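PDB 4EEI: adenylosuccinate lyase from Francisella tularensis subsp. tularensis SCHU S4, which probably cleaves adenylosuccinate to AMP and fumarate and splits fumarate from the succinocarboxamide ribotide intermediate, serving two steps of purine biosynthesis. Local coordinates for residues S94-D99 / Q179-V184; T211-R216 / H299-S304. All blocks are in the same frame, centred on the assembly; numbering follows the deposited sequence.

Contact 1. Residues S94-D99 / Q179-V184; sequences SSDIID and QFSGAV. With AMP (adenosine monophosphate), chain O; EDO (1,2-ethanediol), chain P.
Asp96 points one carboxylate oxygen, OD1, at a face of the Gln179 amide, 3.1 Å from CD of Gln179, the two planes 86° apart. At the edge of the carboxylate, Gly182 N comes in on the syn lone pair of Asp96 OD2 at 2.8 Å, while Ser181 N reaches OD1 at 3.2 Å from above the plane, 50° out of it. Asp96 lies in the first turn of helix 94-131 and OD2 also accepts from Thr93 N, so one carboxylate ties the helix start to the loop 179-184 in this mainly helical fold of the lyase 1 (fumarase/aspartase) superfamily. Three backbone N-H groups and the helix N-terminus would probably stabilise the charge of this buried acid. Asp96 OD1 and Gln179 OE1, both acceptors 3.0 Å apart, form no bond. Gln179 CG lies between the backbone N and the carbonyl carbon (chi1 59°), and the extended chain carries the amide on to the first turn, crossing Asp96 at about a right angle; NE2 makes a weak hydrogen bond to Ser95 O, its stronger partner being the backbone O of Gln212. On the pocket side, Ser94 CB packs 3.6 Å from C2 of the AMP adenine.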
ATOM      1  N   SER B  94       0.469  -6.221  31.692  1.00 25.01           N
ATOM      2  CA  SER B  94       0.278  -7.350  30.770  1.00 23.94           C
ATOM      3  C   SER B  94       1.210  -7.285  29.559  1.00 24.26           C
ATOM      4  O   SER B  94       1.783  -8.294  29.158  1.00 22.96           O
ATOM      5  CB  SER B  94      -1.179  -7.464  30.298  1.00 26.36           C
ATOM      6  OG  SER B  94      -2.060  -7.670  31.383  1.00 27.15           O
ATOM      7  N   SER B  95       1.387  -6.100  28.986  1.00 22.59           N
ATOM      8  CA  SER B  95       2.183  -6.017  27.766  1.00 22.03           C
ATOM      9  C   SER B  95       3.698  -6.111  27.982  1.00 22.53           C
ATOM     10  O   SER B  95       4.438  -6.303  27.023  1.00 22.23           O
ATOM     11  CB  SER B  95       1.805  -4.784  26.938  1.00 24.36           C
ATOM     12  OG  SER B  95       0.601  -5.017  26.236  1.00 24.53           O
ATOM     13  N   ASP B  96       4.168  -5.971  29.221  1.00 23.14           N
ATOM     14  CA  ASP B  96       5.566  -6.294  29.501  1.00 22.99           C
ATOM     15  C   ASP B  96       5.755  -7.763  29.160  1.00 24.16           C
ATOM     16  O   ASP B  96       6.776  -8.168  28.609  1.00 23.88           O
ATOM     17  CB  ASP B  96       5.901  -6.103  30.988  1.00 24.19           C
ATOM     18  CG  ASP B  96       6.058  -4.643  31.392  1.00 27.03           C
ATOM     19  OD1 ASP B  96       6.458  -3.810  30.554  1.00 28.44           O
ATOM     20  OD2 ASP B  96       5.795  -4.338  32.579  1.00 27.10           O
ATOM     21  N   ILE B  97       4.752  -8.567  29.491  1.00 20.55           N
ATOM     22  CA  ILE B  97       4.833 -10.001  29.240  1.00 21.27           C
ATOM     23  C   ILE B  97       4.569 -10.316  27.769  1.00 23.01           C
ATOM     24  O   ILE B  97       5.334 -11.044  27.130  1.00 22.10           O
ATOM     25  CB  ILE B  97       3.846 -10.788  30.122  1.00 23.70           C
ATOM     26  CG1 ILE B  97       4.039 -10.444  31.602  1.00 26.58           C
ATOM     27  CG2 ILE B  97       3.991 -12.291  29.882  1.00 22.99           C
ATOM     28  CD1 ILE B  97       5.457 -10.684  32.133  1.00 24.04           C
ATOM     29  N   ILE B  98       3.487  -9.768  27.228  1.00 21.58           N
ATOM     30  CA  ILE B  98       3.095 -10.067  25.846  1.00 20.92           C
ATOM     31  C   ILE B  98       4.179  -9.681  24.852  1.00 21.67           C
ATOM     32  O   ILE B  98       4.553 -10.477  23.991  1.00 21.81           O
ATOM     33  CB  ILE B  98       1.816  -9.312  25.443  1.00 19.86           C
ATOM     34  CG1 ILE B  98       0.639  -9.739  26.309  1.00 25.14           C
ATOM     35  CG2 ILE B  98       1.499  -9.536  23.969  1.00 24.14           C
ATOM     36  CD1 ILE B  98      -0.571  -8.817  26.190  1.00 25.37           C
ATOM     37  N   ASP B  99       4.669  -8.451  24.959  1.00 23.41           N
ATOM     38  CA  ASP B  99       5.611  -7.935  23.976  1.00 23.00           C
ATOM     39  C   ASP B  99       6.983  -8.579  24.109  1.00 21.31           C
ATOM     40  O   ASP B  99       7.655  -8.810  23.110  1.00 20.06           O
ATOM     41  CB  ASP B  99       5.711  -6.402  24.063  1.00 24.88           C
ATOM     42  CG  ASP B  99       4.489  -5.692  23.479  1.00 30.51           C
ATOM     43  OD1 ASP B  99       3.584  -6.370  22.929  1.00 29.10           O
ATOM     44  OD2 ASP B  99       4.446  -4.444  23.558  1.00 26.40           O
ATOM     45  N   GLN B 179      10.912  -5.673  27.572  1.00 22.02           N
ATOM     46  CA  GLN B 179      10.616  -4.603  28.517  1.00 23.56           C
ATOM     47  C   GLN B 179      10.044  -5.169  29.804  1.00 24.85           C
ATOM     48  O   GLN B 179       9.266  -6.122  29.783  1.00 20.29           O
ATOM     49  CB  GLN B 179       9.622  -3.594  27.918  1.00 25.39           C
ATOM     50  CG  GLN B 179       8.278  -4.225  27.506  1.00 24.44           C
ATOM     51  CD  GLN B 179       7.105  -3.257  27.610  1.00 25.42           C
ATOM     52  OE1 GLN B 179       7.235  -2.163  28.153  1.00 25.09           O
ATOM     53  NE2 GLN B 179       5.951  -3.666  27.092  1.00 26.19           N
ATOM     54  N   PHE B 180      10.437  -4.582  30.929  1.00 25.39           N
ATOM     55  CA  PHE B 180       9.755  -4.841  32.187  1.00 26.55           C
ATOM     56  C   PHE B 180       9.649  -3.503  32.908  1.00 25.20           C
ATOM     57  O   PHE B 180      10.324  -3.265  33.910  1.00 25.43           O
ATOM     58  CB  PHE B 180      10.524  -5.867  33.028  1.00 22.69           C
ATOM     59  CG  PHE B 180      10.688  -7.208  32.357  1.00 25.84           C
ATOM     60  CD1 PHE B 180       9.730  -8.200  32.520  1.00 28.81           C
ATOM     61  CD2 PHE B 180      11.807  -7.481  31.580  1.00 23.05           C
ATOM     62  CE1 PHE B 180       9.874  -9.441  31.910  1.00 26.78           C
ATOM     63  CE2 PHE B 180      11.968  -8.732  30.959  1.00 27.89           C
ATOM     64  CZ  PHE B 180      10.998  -9.706  31.126  1.00 25.34           C
ATOM     65  N   SER B 181       8.805  -2.621  32.373  1.00 24.91           N
ATOM     66  CA  SER B 181       8.770  -1.233  32.819  1.00 24.48           C
ATOM     67  C   SER B 181       7.459  -0.848  33.509  1.00 26.49           C
ATOM     68  O   SER B 181       7.310   0.270  33.990  1.00 27.63           O
ATOM     69  CB  SER B 181       9.043  -0.297  31.636  1.00 23.66           C
ATOM     70  OG  SER B 181       8.177  -0.566  30.548  1.00 26.18           O
ATOM     71  N   GLY B 182       6.500  -1.765  33.555  1.00 27.69           N
ATOM     72  CA  GLY B 182       5.253  -1.471  34.239  1.00 25.99           C
ATOM     73  C   GLY B 182       4.260  -0.712  33.371  1.00 27.07           C
ATOM     74  O   GLY B 182       4.490  -0.504  32.177  1.00 22.71           O
ATOM     75  N   ALA B 183       3.162  -0.292  33.995  1.00 26.95           N
ATOM     76  CA  ALA B 183       1.967   0.214  33.314  1.00 25.78           C
ATOM     77  C   ALA B 183       2.196   1.168  32.135  1.00 29.06           C
ATOM     78  O   ALA B 183       1.606   0.981  31.076  1.00 28.54           O
ATOM     79  CB  ALA B 183       1.017   0.849  34.332  1.00 27.02           C
ATOM     80  N   VAL B 184       3.010   2.204  32.328  1.00 28.25           N
ATOM     81  CA  VAL B 184       3.300   3.141  31.244  1.00 26.33           C
ATOM     82  C   VAL B 184       4.792   3.438  31.111  1.00 28.60           C
ATOM     83  O   VAL B 184       5.184   4.558  30.787  1.00 34.93           O
ATOM     84  CB  VAL B 184       2.506   4.461  31.390  1.00 24.45           C
ATOM     85  CG1 VAL B 184       1.031   4.203  31.203  1.00 28.21           C
ATOM     86  CG2 VAL B 184       2.758   5.100  32.752  1.00 25.85           C
TER
HETATM   87  P   AMP O 503      -7.628  -8.550  20.717  1.00 31.67           P
HETATM   88  O1P AMP O 503      -8.557  -9.596  20.157  1.00 27.20           O
HETATM   89  O2P AMP O 503      -8.017  -7.132  20.387  1.00 29.12           O
HETATM   90  O3P AMP O 503      -6.164  -8.853  20.525  1.00 28.87           O
HETATM   91  O5' AMP O 503      -7.837  -8.653  22.309  1.00 34.43           O
HETATM   92  C5' AMP O 503      -6.958  -7.974  23.204  1.00 33.73           C
HETATM   93  C4' AMP O 503      -7.057  -8.603  24.589  1.00 34.06           C
HETATM   94  O4' AMP O 503      -6.181  -7.931  25.499  1.00 34.34           O
HETATM   95  C3' AMP O 503      -8.464  -8.482  25.151  1.00 36.31           C
HETATM   96  O3' AMP O 503      -8.861  -9.747  25.680  1.00 39.18           O
HETATM   97  C2' AMP O 503      -8.356  -7.477  26.275  1.00 38.30           C
HETATM   98  O2' AMP O 503      -9.205  -7.833  27.367  1.00 41.61           O
HETATM   99  C1' AMP O 503      -6.894  -7.550  26.677  1.00 34.74           C
HETATM  100  N9  AMP O 503      -6.417  -6.244  27.190  1.00 34.91           N
HETATM  101  C8  AMP O 503      -7.193  -5.207  27.552  1.00 34.45           C
HETATM  102  N7  AMP O 503      -6.442  -4.165  27.982  1.00 33.74           N
HETATM  103  C5  AMP O 503      -5.152  -4.535  27.900  1.00 33.31           C
HETATM  104  C6  AMP O 503      -3.842  -3.913  28.196  1.00 33.59           C
HETATM  105  N6  AMP O 503      -3.764  -2.651  28.679  1.00 32.00           N
HETATM  106  N1  AMP O 503      -2.734  -4.649  27.966  1.00 31.39           N
HETATM  107  C2  AMP O 503      -2.802  -5.904  27.485  1.00 32.85           C
HETATM  108  N3  AMP O 503      -3.954  -6.530  27.195  1.00 31.50           N
HETATM  109  C4  AMP O 503      -5.143  -5.908  27.378  1.00 32.72           C
HETATM  110  C1  EDO P 504       8.892  -7.036  18.932  1.00 39.11           C
HETATM  111  O1  EDO P 504       9.196  -5.643  18.727  1.00 31.52           O
HETATM  112  C2  EDO P 504       7.922  -7.205  20.101  1.00 42.20           C
HETATM  113  O2  EDO P 504       8.520  -6.670  21.287  1.00 43.12           O

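Contact 2. Residues T211-R216 / H299-S304. With AMP (adenosine monophosphate), chain O.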
ATOM      1  N   THR B 211       6.828   2.145  26.631  0.77 20.96           N
ATOM      2  CA  THR B 211       5.622   2.695  27.226  0.77 23.82           C
ATOM      3  C   THR B 211       4.942   1.627  28.072  0.77 24.15           C
ATOM      4  O   THR B 211       5.612   0.851  28.750  0.77 23.66           O
ATOM      5  CB  THR B 211       4.645   3.230  26.160  0.77 25.73           C
ATOM      6  OG1 THR B 211       4.431   2.234  25.154  0.77 23.55           O
ATOM      7  CG2 THR B 211       5.204   4.487  25.513  0.77 28.08           C
ATOM      8  N   GLN B 212       3.653   1.431  27.829  1.00 23.11           N
ATOM      9  CA  GLN B 212       3.033   0.178  28.206  1.00 24.57           C
ATOM     10  C   GLN B 212       3.621  -0.885  27.288  1.00 24.69           C
ATOM     11  O   GLN B 212       3.824  -2.028  27.690  1.00 28.70           O
ATOM     12  CB  GLN B 212       1.514   0.240  28.056  1.00 22.54           C
ATOM     13  CG  GLN B 212       0.810  -1.033  28.499  1.00 23.82           C
ATOM     14  CD  GLN B 212      -0.632  -0.797  28.896  1.00 25.44           C
ATOM     15  OE1 GLN B 212      -1.552  -1.091  28.136  1.00 29.62           O
ATOM     16  NE2 GLN B 212      -0.837  -0.265  30.096  1.00 23.73           N
ATOM     17  N   VAL B 213       3.870  -0.495  26.041  1.00 22.20           N
ATOM     18  CA  VAL B 213       4.281  -1.426  24.998  1.00 20.62           C
ATOM     19  C   VAL B 213       5.707  -1.150  24.535  1.00 20.60           C
ATOM     20  O   VAL B 213       6.266  -0.090  24.810  1.00 22.04           O
ATOM     21  CB  VAL B 213       3.341  -1.359  23.781  1.00 22.66           C
ATOM     22  CG1 VAL B 213       1.940  -1.805  24.167  1.00 24.82           C
ATOM     23  CG2 VAL B 213       3.321   0.048  23.205  1.00 21.76           C
ATOM     24  N   ILE B 214       6.286  -2.113  23.827  1.00 21.48           N
ATOM     25  CA  ILE B 214       7.505  -1.881  23.059  1.00 19.79           C
ATOM     26  C   ILE B 214       7.068  -1.184  21.777  1.00 19.95           C
ATOM     27  O   ILE B 214       6.048  -1.564  21.194  1.00 22.25           O
ATOM     28  CB  ILE B 214       8.172  -3.225  22.744  1.00 23.68           C
ATOM     29  CG1 ILE B 214       8.894  -3.752  23.992  1.00 27.39           C
ATOM     30  CG2 ILE B 214       9.131  -3.116  21.566  1.00 19.90           C
ATOM     31  CD1 ILE B 214       9.549  -5.110  23.798  1.00 30.60           C
ATOM     32  N   PRO B 215       7.809  -0.149  21.338  1.00 19.03           N
ATOM     33  CA  PRO B 215       7.345   0.605  20.158  1.00 21.84           C
ATOM     34  C   PRO B 215       7.325  -0.251  18.892  1.00 18.90           C
ATOM     35  O   PRO B 215       8.200  -1.103  18.687  1.00 20.49           O
ATOM     36  CB  PRO B 215       8.362   1.757  20.038  1.00 22.51           C
ATOM     37  CG  PRO B 215       9.583   1.281  20.808  1.00 21.69           C
ATOM     38  CD  PRO B 215       9.039   0.425  21.923  1.00 18.08           C
ATOM     39  N   ARG B 216       6.324  -0.029  18.048  1.00 18.87           N
ATOM     40  CA  ARG B 216       6.072  -0.944  16.937  1.00 20.80           C
ATOM     41  C   ARG B 216       6.958  -0.735  15.722  1.00 21.12           C
ATOM     42  O   ARG B 216       6.846  -1.487  14.747  1.00 18.46           O
ATOM     43  CB  ARG B 216       4.589  -0.912  16.542  1.00 19.72           C
ATOM     44  CG  ARG B 216       3.836  -2.201  16.894  1.00 21.80           C
ATOM     45  CD  ARG B 216       3.967  -2.538  18.380  1.00 21.45           C
ATOM     46  NE  ARG B 216       3.475  -3.887  18.691  1.00 22.06           N
ATOM     47  CZ  ARG B 216       3.604  -4.470  19.879  1.00 23.51           C
ATOM     48  NH1 ARG B 216       4.212  -3.829  20.870  1.00 23.57           N
ATOM     49  NH2 ARG B 216       3.124  -5.686  20.080  1.00 27.63           N
ATOM     50  N   HIS B 299      -0.789   7.679  22.645  1.00 19.01           N
ATOM     51  CA  HIS B 299      -0.184   7.894  23.940  1.00 23.45           C
ATOM     52  C   HIS B 299       0.695   6.745  24.329  1.00 23.14           C
ATOM     53  O   HIS B 299       1.481   6.238  23.505  1.00 20.95           O
ATOM     54  CB  HIS B 299      -1.252   8.148  24.996  1.00 20.77           C
ATOM     55  CG  HIS B 299      -1.992   9.450  24.805  1.00 24.11           C
ATOM     56  ND1 HIS B 299      -1.357  10.625  24.648  1.00 25.89           N
ATOM     57  CD2 HIS B 299      -3.354   9.729  24.744  1.00 26.86           C
ATOM     58  CE1 HIS B 299      -2.263  11.607  24.497  1.00 25.45           C
ATOM     59  NE2 HIS B 299      -3.485  11.058  24.556  1.00 26.58           N
ATOM     60  N   GLU B 300       0.494   6.214  25.531  0.74 22.67           N
ATOM     61  CA  GLU B 300       1.356   5.159  26.051  0.74 21.49           C
ATOM     62  C   GLU B 300       0.919   3.782  25.562  0.74 25.53           C
ATOM     63  O   GLU B 300       1.429   2.761  26.017  0.74 17.87           O
ATOM     64  CB  GLU B 300       1.409   5.201  27.577  0.74 21.67           C
ATOM     65  CG  GLU B 300       2.247   6.345  28.125  0.74 23.82           C
ATOM     66  CD  GLU B 300       1.673   7.702  27.770  0.74 30.23           C
ATOM     67  OE1 GLU B 300       0.486   7.939  28.070  0.74 28.27           O
ATOM     68  OE2 GLU B 300       2.405   8.528  27.188  0.74 29.63           O
ATOM     69  N   ARG B 301      -0.027   3.767  24.629  0.74 25.18           N
ATOM     70  CA  ARG B 301      -0.435   2.531  23.970  0.74 24.75           C
ATOM     71  C   ARG B 301      -1.931   2.423  23.713  0.74 23.34           C
ATOM     72  O   ARG B 301      -2.753   2.976  24.440  0.74 21.98           O
ATOM     73  CB  ARG B 301       0.054   1.302  24.745  0.74 25.50           C
ATOM     74  CG  ARG B 301      -0.977   0.680  25.677  0.74 25.46           C
ATOM     75  CD  ARG B 301      -2.090  -0.028  24.918  0.74 24.28           C
ATOM     76  NE  ARG B 301      -1.605  -1.141  24.107  0.74 24.60           N
ATOM     77  CZ  ARG B 301      -1.241  -2.322  24.592  0.74 24.43           C
ATOM     78  NH1 ARG B 301      -1.300  -2.556  25.895  0.74 24.35           N
ATOM     79  NH2 ARG B 301      -0.813  -3.273  23.773  0.74 24.81           N
ATOM     80  N   ASP B 302      -2.259   1.694  22.654  0.74 27.44           N
ATOM     81  CA  ASP B 302      -3.626   1.333  22.333  0.74 26.19           C
ATOM     82  C   ASP B 302      -3.573   0.012  21.582  0.74 21.42           C
ATOM     83  O   ASP B 302      -2.507  -0.378  21.110  0.74 24.88           O
ATOM     84  CB  ASP B 302      -4.300   2.417  21.491  0.74 27.61           C
ATOM     85  CG  ASP B 302      -4.046   2.249  20.005  0.74 27.09           C
ATOM     86  OD1 ASP B 302      -3.534   3.199  19.380  0.74 23.88           O
ATOM     87  OD2 ASP B 302      -4.358   1.170  19.464  0.74 27.26           O
ATOM     88  N   ILE B 303      -4.582  -0.815  21.818  1.00 18.70           N
ATOM     89  CA  ILE B 303      -4.418  -2.216  21.453  1.00 18.60           C
ATOM     90  C   ILE B 303      -4.816  -2.570  20.018  1.00 21.05           C
ATOM     91  O   ILE B 303      -4.954  -3.744  19.688  1.00 21.44           O
ATOM     92  CB  ILE B 303      -5.157  -3.143  22.441  1.00 23.59           C
ATOM     93  CG1 ILE B 303      -4.469  -4.507  22.508  1.00 25.28           C
ATOM     94  CG2 ILE B 303      -6.620  -3.288  22.053  1.00 23.48           C
ATOM     95  CD1 ILE B 303      -4.348  -5.059  23.910  1.00 29.11           C
ATOM     96  N   SER B 304      -4.985  -1.565  19.165  1.00 18.96           N
ATOM     97  CA  SER B 304      -5.388  -1.823  17.776  1.00 21.69           C
ATOM     98  C   SER B 304      -4.396  -2.717  17.027  1.00 22.87           C
ATOM     99  O   SER B 304      -4.780  -3.498  16.147  1.00 21.75           O
ATOM    100  CB  SER B 304      -5.562  -0.506  17.018  1.00 23.15           C
ATOM    101  OG  SER B 304      -4.337   0.201  16.941  1.00 22.12           O
TER
HETATM  102  P   AMP O 503      -7.628  -8.550  20.717  1.00 31.67           P
HETATM  103  O1P AMP O 503      -8.557  -9.596  20.157  1.00 27.20           O
HETATM  104  O2P AMP O 503      -8.017  -7.132  20.387  1.00 29.12           O
HETATM  105  O3P AMP O 503      -6.164  -8.853  20.525  1.00 28.87           O
HETATM  106  O5' AMP O 503      -7.837  -8.653  22.309  1.00 34.43           O
HETATM  107  C5' AMP O 503      -6.958  -7.974  23.204  1.00 33.73           C
HETATM  108  C4' AMP O 503      -7.057  -8.603  24.589  1.00 34.06           C
HETATM  109  O4' AMP O 503      -6.181  -7.931  25.499  1.00 34.34           O
HETATM  110  C3' AMP O 503      -8.464  -8.482  25.151  1.00 36.31           C
HETATM  111  O3' AMP O 503      -8.861  -9.747  25.680  1.00 39.18           O
HETATM  112  C2' AMP O 503      -8.356  -7.477  26.275  1.00 38.30           C
HETATM  113  O2' AMP O 503      -9.205  -7.833  27.367  1.00 41.61           O
HETATM  114  C1' AMP O 503      -6.894  -7.550  26.677  1.00 34.74           C
HETATM  115  N9  AMP O 503      -6.417  -6.244  27.190  1.00 34.91           N
HETATM  116  C8  AMP O 503      -7.193  -5.207  27.552  1.00 34.45           C
HETATM  117  N7  AMP O 503      -6.442  -4.165  27.982  1.00 33.74           N
HETATM  118  C5  AMP O 503      -5.152  -4.535  27.900  1.00 33.31           C
HETATM  119  C6  AMP O 503      -3.842  -3.913  28.196  1.00 33.59           C
HETATM  120  N6  AMP O 503      -3.764  -2.651  28.679  1.00 32.00           N
HETATM  121  N1  AMP O 503      -2.734  -4.649  27.966  1.00 31.39           N
HETATM  122  C2  AMP O 503      -2.802  -5.904  27.485  1.00 32.85           C
HETATM  123  N3  AMP O 503      -3.954  -6.530  27.195  1.00 31.50           N
HETATM  124  C4  AMP O 503      -5.143  -5.908  27.378  1.00 32.72           C
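Thr211 and Glu300 bring the two loops closest, their CA atoms 5.1 Å apart, and Gln212 N donates to Glu300 O at 3.2 Å, lying in the carbonyl plane with a C=O...N angle of 149°. Beside that bond Thr211 packs its CB against the same carbonyl, and its OG1 accepts from Val213 N, two residues on, which makes an ST turn. Thr211, Glu300, Arg301 and Asp302 each have two modelled conformers, of which one is described. The side chains meet around the guanidinium of Arg301. Gln212 CG is anti to the backbone N (chi1 -177°) and the chain runs on extended. Its OE1 sits at the guanidinium edge, near the plane, where NH1 of Arg301 binds it at 2.7 Å on a lone pair. OE1 of Gln212 also accepts from N6 of AMP at 2.8 Å, so two donors grip one amide oxygen, consistent with its helping to recognise the adenine amino group. Val213 CG1 lies over one guanidinium face and Ile303 CD1 over the opposite one, both offset toward the rim. This is the nucleotide side of an active site assembled from several chains, as in other members of the lyase 1 family: Arg4 and Tyr5 of the third subunit also bind AMP, and Glu300 is held by Lys153 and Arg139 of the second subunit. Further along, Asp302 OD2 accepts from both Ser304 N and Ser304 OG, the backbone bond forming an Asx turn where the loop leads toward helix 304-333. Ile303 CD1 approaches AMP N3 to 3.6 Å.

The centres of contact 1 and contact 2 lie about 10 Å apart, and the loop 211-216 bonds directly to both segments of contact 1. Gln179 NE2 probably donates to Gln212 O at 2.7 Å, and Asp99 OD2 forms a salt bridge with Arg216 NH1 at 2.8 Å. Gln212 NE2 in turn donates to Ala183 O, which helps set the rotation of the amide whose oxygen accepts from the adenine N6. Nearer the nucleotide, Ser95 OG lies 3.1 Å from Arg301 NH1, which brings the helix start up to the loop 299-304. Both contacts touch AMP, and the bound succinate is hydrogen-bonded by Ser94 OG and, weakly, by Gln212 NE2.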